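Local coordinates for protein acetyl-xylan esterase (Streptomyces lividans, PDB 2CC0) that removes acetyl groups from acetylated xylan as a zinc-binding, metal-dependent family 4 carbohydrate esterase, at residues Ser21-Ala33 with Ile165-Ser179. Sequence-based numbering, arbitrary orientation. Where two conformers were deposited one is given.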
loop_
_atom_site.group_PDB
_atom_site.type_symbol
_atom_site.label_atom_id
_atom_site.label_comp_id
_atom_site.label_asym_id
_atom_site.label_seq_id
_atom_site.Cartn_x
_atom_site.Cartn_y
_atom_site.Cartn_z
ATOM N N SER A 21 3.381 0.279 29.576
ATOM C CA SER A 21 4.729 -0.303 29.538
ATOM C C SER A 21 5.320 -0.263 28.127
ATOM O O SER A 21 6.477 0.095 27.950
ATOM C CB SER A 21 4.713 -1.744 30.049
ATOM O OG SER A 21 4.422 -1.759 31.445
ATOM N N LEU A 22 4.491 -0.596 27.133
ATOM C CA LEU A 22 4.910 -0.530 25.742
ATOM C C LEU A 22 5.259 0.902 25.332
ATOM O O LEU A 22 6.290 1.139 24.704
ATOM C CB LEU A 22 3.796 -1.083 24.836
ATOM C CG LEU A 22 4.053 -1.148 23.315
ATOM C CD1 LEU A 22 5.300 -1.981 22.985
ATOM C CD2 LEU A 22 2.813 -1.711 22.600
ATOM N N LEU A 23 4.398 1.852 25.695
ATOM C CA LEU A 23 4.649 3.245 25.326
ATOM C C LEU A 23 5.952 3.743 25.949
ATOM O O LEU A 23 6.741 4.428 25.290
ATOM C CB LEU A 23 3.483 4.139 25.774
ATOM C CG LEU A 23 2.135 3.908 25.107
ATOM C CD1 LEU A 23 1.097 4.857 25.755
ATOM C CD2 LEU A 23 2.203 4.148 23.593
ATOM N N ASN A 24 6.163 3.389 27.217
ATOM C CA ASN A 24 7.395 3.786 27.915
ATOM C C ASN A 24 8.635 3.220 27.221
ATOM O O ASN A 24 9.607 3.927 27.022
ATOM C CB ASN A 24 7.343 3.354 29.377
ATOM C CG ASN A 24 6.361 4.175 30.199
ATOM O OD1 ASN A 24 5.865 5.229 29.758
ATOM N ND2 ASN A 24 6.062 3.687 31.396
ATOM N N ALA A 25 8.577 1.949 26.832
ATOM C CA ALA A 25 9.670 1.325 26.089
ATOM C C ALA A 25 9.923 2.011 24.750
ATOM O O ALA A 25 11.065 2.310 24.403
ATOM C CB ALA A 25 9.435 -0.161 25.904
ATOM N N LEU A 26 8.856 2.251 23.992
ATOM C CA LEU A 26 9.008 2.943 22.708
ATOM C C LEU A 26 9.668 4.314 22.886
ATOM O O LEU A 26 10.670 4.598 22.235
ATOM C CB LEU A 26 7.660 3.080 21.984
ATOM C CG LEU A 26 7.042 1.757 21.487
ATOM C CD1 LEU A 26 5.540 1.976 21.253
ATOM C CD2 LEU A 26 7.755 1.257 20.193
ATOM N N ARG A 27 9.111 5.160 23.763
ATOM C CA ARG A 27 9.687 6.501 23.945
ATOM C C ARG A 27 11.136 6.435 24.445
ATOM O O ARG A 27 11.984 7.199 23.984
ATOM C CB ARG A 27 8.837 7.370 24.870
ATOM C CG ARG A 27 9.388 8.824 24.924
ATOM C CD ARG A 27 8.333 9.853 25.189
ATOM N NE ARG A 27 8.719 11.177 24.665
ATOM C CZ ARG A 27 7.843 12.145 24.409
ATOM N NH1 ARG A 27 6.560 11.933 24.630
ATOM N NH2 ARG A 27 8.250 13.330 23.954
ATOM N N GLN A 28 11.427 5.524 25.370
ATOM C CA GLN A 28 12.798 5.429 25.913
ATOM C C GLN A 28 13.803 5.026 24.836
ATOM O O GLN A 28 14.995 5.354 24.923
ATOM C CB GLN A 28 12.856 4.477 27.092
ATOM C CG GLN A 28 12.127 5.004 28.313
ATOM C CD GLN A 28 11.791 3.896 29.299
ATOM O OE1 GLN A 28 12.361 2.805 29.232
ATOM N NE2 GLN A 28 10.841 4.157 30.199
ATOM N N ASN A 29 13.302 4.339 23.803
ATOM C CA ASN A 29 14.135 3.891 22.701
ATOM C C ASN A 29 14.001 4.748 21.443
ATOM O O ASN A 29 14.526 4.393 20.383
ATOM C CB ASN A 29 13.871 2.420 22.423
ATOM C CG ASN A 29 14.472 1.525 23.506
ATOM O OD1 ASN A 29 15.664 1.239 23.476
ATOM N ND2 ASN A 29 13.663 1.116 24.473
ATOM N N GLY A 30 13.317 5.880 21.591
ATOM C CA GLY A 30 13.243 6.905 20.558
ATOM C C GLY A 30 12.397 6.488 19.374
ATOM O O GLY A 30 12.653 6.915 18.240
ATOM N N LEU A 31 11.402 5.646 19.630
ATOM C CA LEU A 31 10.565 5.110 18.541
ATOM C C LEU A 31 9.151 5.687 18.598
ATOM O O LEU A 31 8.593 5.903 19.685
ATOM C CB LEU A 31 10.475 3.577 18.635
ATOM C CG LEU A 31 11.749 2.753 18.497
ATOM C CD1 LEU A 31 11.397 1.304 18.824
ATOM C CD2 LEU A 31 12.310 2.919 17.080
ATOM N N ARG A 32 8.576 5.925 17.421
ATOM C CA ARG A 32 7.181 6.321 17.286
ATOM C C ARG A 32 6.471 5.240 16.483
ATOM O O ARG A 32 7.109 4.484 15.718
ATOM C CB ARG A 32 7.042 7.681 16.611
ATOM C CG ARG A 32 7.802 8.790 17.391
ATOM C CD ARG A 32 7.747 10.104 16.680
ATOM N NE ARG A 32 6.415 10.687 16.835
ATOM C CZ ARG A 32 6.023 11.843 16.309
ATOM N NH1 ARG A 32 6.868 12.581 15.573
ATOM N NH2 ARG A 32 4.783 12.273 16.519
ATOM N N ALA A 33 5.162 5.147 16.673
ATOM C CA ALA A 33 4.417 4.055 16.050
ATOM C C ALA A 33 2.963 4.430 15.934
ATOM O O ALA A 33 2.515 5.434 16.541
ATOM C CB ALA A 33 4.587 2.790 16.878
ATOM N N ILE A 165 11.582 -4.327 22.080
ATOM C CA ILE A 165 11.676 -2.908 21.702
ATOM C C ILE A 165 13.129 -2.370 21.587
ATOM O O ILE A 165 13.473 -1.778 20.571
ATOM C CB ILE A 165 10.777 -1.997 22.577
ATOM C CG1 ILE A 165 9.304 -2.411 22.473
ATOM C CG2 ILE A 165 10.996 -0.525 22.245
ATOM C CD1 ILE A 165 8.725 -2.480 21.041
ATOM N N PRO A 166 13.987 -2.574 22.618
ATOM C CA PRO A 166 15.356 -2.062 22.418
ATOM C C PRO A 166 16.080 -2.627 21.181
ATOM O O PRO A 166 16.697 -1.862 20.438
ATOM C CB PRO A 166 16.092 -2.443 23.724
ATOM C CG PRO A 166 15.005 -2.689 24.712
ATOM C CD PRO A 166 13.817 -3.224 23.927
ATOM N N ARG A 167 15.981 -3.934 20.943
ATOM C CA ARG A 167 16.591 -4.541 19.756
ATOM C C ARG A 167 15.947 -4.107 18.443
ATOM O O ARG A 167 16.619 -4.054 17.405
ATOM C CB ARG A 167 16.606 -6.056 19.868
ATOM C CG ARG A 167 17.702 -6.548 20.820
ATOM C CD ARG A 167 17.507 -8.018 21.133
ATOM N NE ARG A 167 17.734 -8.879 19.973
ATOM C CZ ARG A 167 17.278 -10.129 19.870
ATOM N NH1 ARG A 167 16.573 -10.676 20.862
ATOM N NH2 ARG A 167 17.525 -10.838 18.774
ATOM N N ILE A 168 14.667 -3.779 18.477
ATOM C CA ILE A 168 14.029 -3.155 17.295
ATOM C C ILE A 168 14.685 -1.799 16.973
ATOM O O ILE A 168 15.064 -1.517 15.821
ATOM C CB ILE A 168 12.511 -3.033 17.500
ATOM C CG1 ILE A 168 11.880 -4.449 17.431
ATOM C CG2 ILE A 168 11.900 -2.062 16.472
ATOM C CD1 ILE A 168 10.387 -4.525 17.786
ATOM N N ALA A 169 14.844 -0.957 17.993
ATOM C CA ALA A 169 15.487 0.348 17.823
ATOM C C ALA A 169 16.908 0.143 17.279
ATOM O O ALA A 169 17.326 0.844 16.358
ATOM C CB ALA A 169 15.511 1.104 19.145
ATOM N N GLN A 170 17.628 -0.838 17.836
ATOM C CA GLN A 170 18.996 -1.153 17.385
ATOM C C GLN A 170 19.067 -1.603 15.946
ATOM O O GLN A 170 19.937 -1.157 15.177
ATOM C CB GLN A 170 19.595 -2.239 18.286
ATOM C CG GLN A 170 19.892 -1.718 19.675
ATOM C CD GLN A 170 20.116 -2.833 20.668
ATOM O OE1 GLN A 170 20.480 -3.954 20.292
ATOM N NE2 GLN A 170 19.888 -2.537 21.945
ATOM N N THR A 171 18.133 -2.485 15.580
ATOM C CA THR A 171 18.039 -2.986 14.215
ATOM C C THR A 171 17.819 -1.841 13.224
ATOM O O THR A 171 18.505 -1.759 12.200
ATOM C CB THR A 171 16.913 -4.033 14.112
ATOM O OG1 THR A 171 17.224 -5.122 14.988
ATOM C CG2 THR A 171 16.774 -4.572 12.674
ATOM N N LEU A 172 16.859 -0.963 13.519
ATOM C CA LEU A 172 16.572 0.151 12.627
ATOM C C LEU A 172 17.773 1.091 12.521
ATOM O O LEU A 172 18.165 1.471 11.416
ATOM C CB LEU A 172 15.331 0.921 13.077
ATOM C CG LEU A 172 14.033 0.110 12.955
ATOM C CD1 LEU A 172 12.878 0.980 13.470
ATOM C CD2 LEU A 172 13.798 -0.370 11.518
ATOM N N ALA A 173 18.356 1.438 13.668
ATOM C CA ALA A 173 19.505 2.348 13.711
ATOM C C ALA A 173 20.665 1.773 12.909
ATOM O O ALA A 173 21.280 2.486 12.124
ATOM C CB ALA A 173 19.920 2.654 15.159
ATOM N N GLY A 174 20.932 0.480 13.073
ATOM C CA GLY A 174 21.983 -0.199 12.293
ATOM C C GLY A 174 21.829 -0.071 10.784
ATOM O O GLY A 174 22.834 -0.094 10.031
ATOM N N LYS A 175 20.586 0.093 10.336
ATOM C CA LYS A 175 20.245 0.121 8.923
ATOM C C LYS A 175 20.041 1.529 8.409
ATOM O O LYS A 175 19.716 1.710 7.240
ATOM C CB LYS A 175 18.964 -0.683 8.687
ATOM C CG LYS A 175 19.182 -2.171 8.761
ATOM C CD LYS A 175 17.876 -2.884 8.703
ATOM C CE LYS A 175 17.960 -3.991 7.696
ATOM N NZ LYS A 175 16.706 -4.131 6.940
ATOM N N GLY A 176 20.218 2.523 9.278
ATOM C CA GLY A 176 19.897 3.916 8.941
ATOM C C GLY A 176 18.413 4.163 8.673
ATOM O O GLY A 176 18.046 5.020 7.866
ATOM N N LEU A 177 17.545 3.400 9.337
ATOM C CA LEU A 177 16.112 3.589 9.181
ATOM C C LEU A 177 15.534 4.145 10.454
ATOM O O LEU A 177 16.047 3.882 11.557
ATOM C CB LEU A 177 15.410 2.270 8.832
ATOM C CG LEU A 177 15.750 1.672 7.463
ATOM C CD1 LEU A 177 15.193 0.227 7.349
ATOM C CD2 LEU A 177 15.218 2.577 6.345
ATOM N N CYS A 178 14.471 4.919 10.298
ATOM C CA CYS A 178 13.797 5.464 11.465
ATOM C C CYS A 178 12.329 5.119 11.486
ATOM O O CYS A 178 11.762 4.712 10.481
ATOM C CB CYS A 178 13.987 6.951 11.512
ATOM S SG CYS A 178 15.726 7.360 11.705
ATOM N N SER A 179 11.720 5.239 12.659
ATOM C CA SER A 179 10.287 4.950 12.762
ATOM C C SER A 179 9.526 6.144 12.192
ATOM O O SER A 179 9.837 7.309 12.501
ATOM C CB SER A 179 9.894 4.607 14.208
ATOM O OG SER A 179 10.334 5.608 15.099
HETATM O O HOH W 1 13.049 6.197 15.096
#
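Ser179 OG takes the backbone N-H of Arg32 in a nearly straight bond, 2.9 Å from N to OG with 175° at the hydrogen. With chi1 at 53°, the hydroxyl sits between its own backbone N and carbonyl carbon, turned to the loop that leaves helix 21-28. A water adds a second tie, donating to Gly30 O and accepting from Ser179 N. Leu31 fills the angle between strand and helix: its CD1 meets Ile165 CG2 at 3.9 Å and also touches Ile168 and Ala169, while CD2 reaches Leu172 CD1 and the Ser179 side chain. In this polysaccharide deacetylase fold, the two helices pack side by side over the parallel sheet, 31° apart in direction, and strands 34-37 and 177-179 both pair with strand 5-12. Helix 21-28 ends in a Schellman motif with Gly30 at positive phi. Asn29, the residue before Gly30, turns its amide back, ND2 giving a hydrogen to Ala25 O (2.9 Å), with Ala25 O almost in the plane of the Asn29 side-chain amide; OD1 rests against Pro166 CA at 3.5 Å. With an alanine here in place of the asparagine the amide is gone, which would probably leave Ala25 O without this side-chain donor and open a gap beside Pro166. Toward the start of segment 165-179, the side chain of Ile165 is directed at helix 21-28: CG2 packs on Ala25 CB (4.0 Å), and CD1 touches both Leu22 CD1 and Leu26 CD2, at 4.0 Å each.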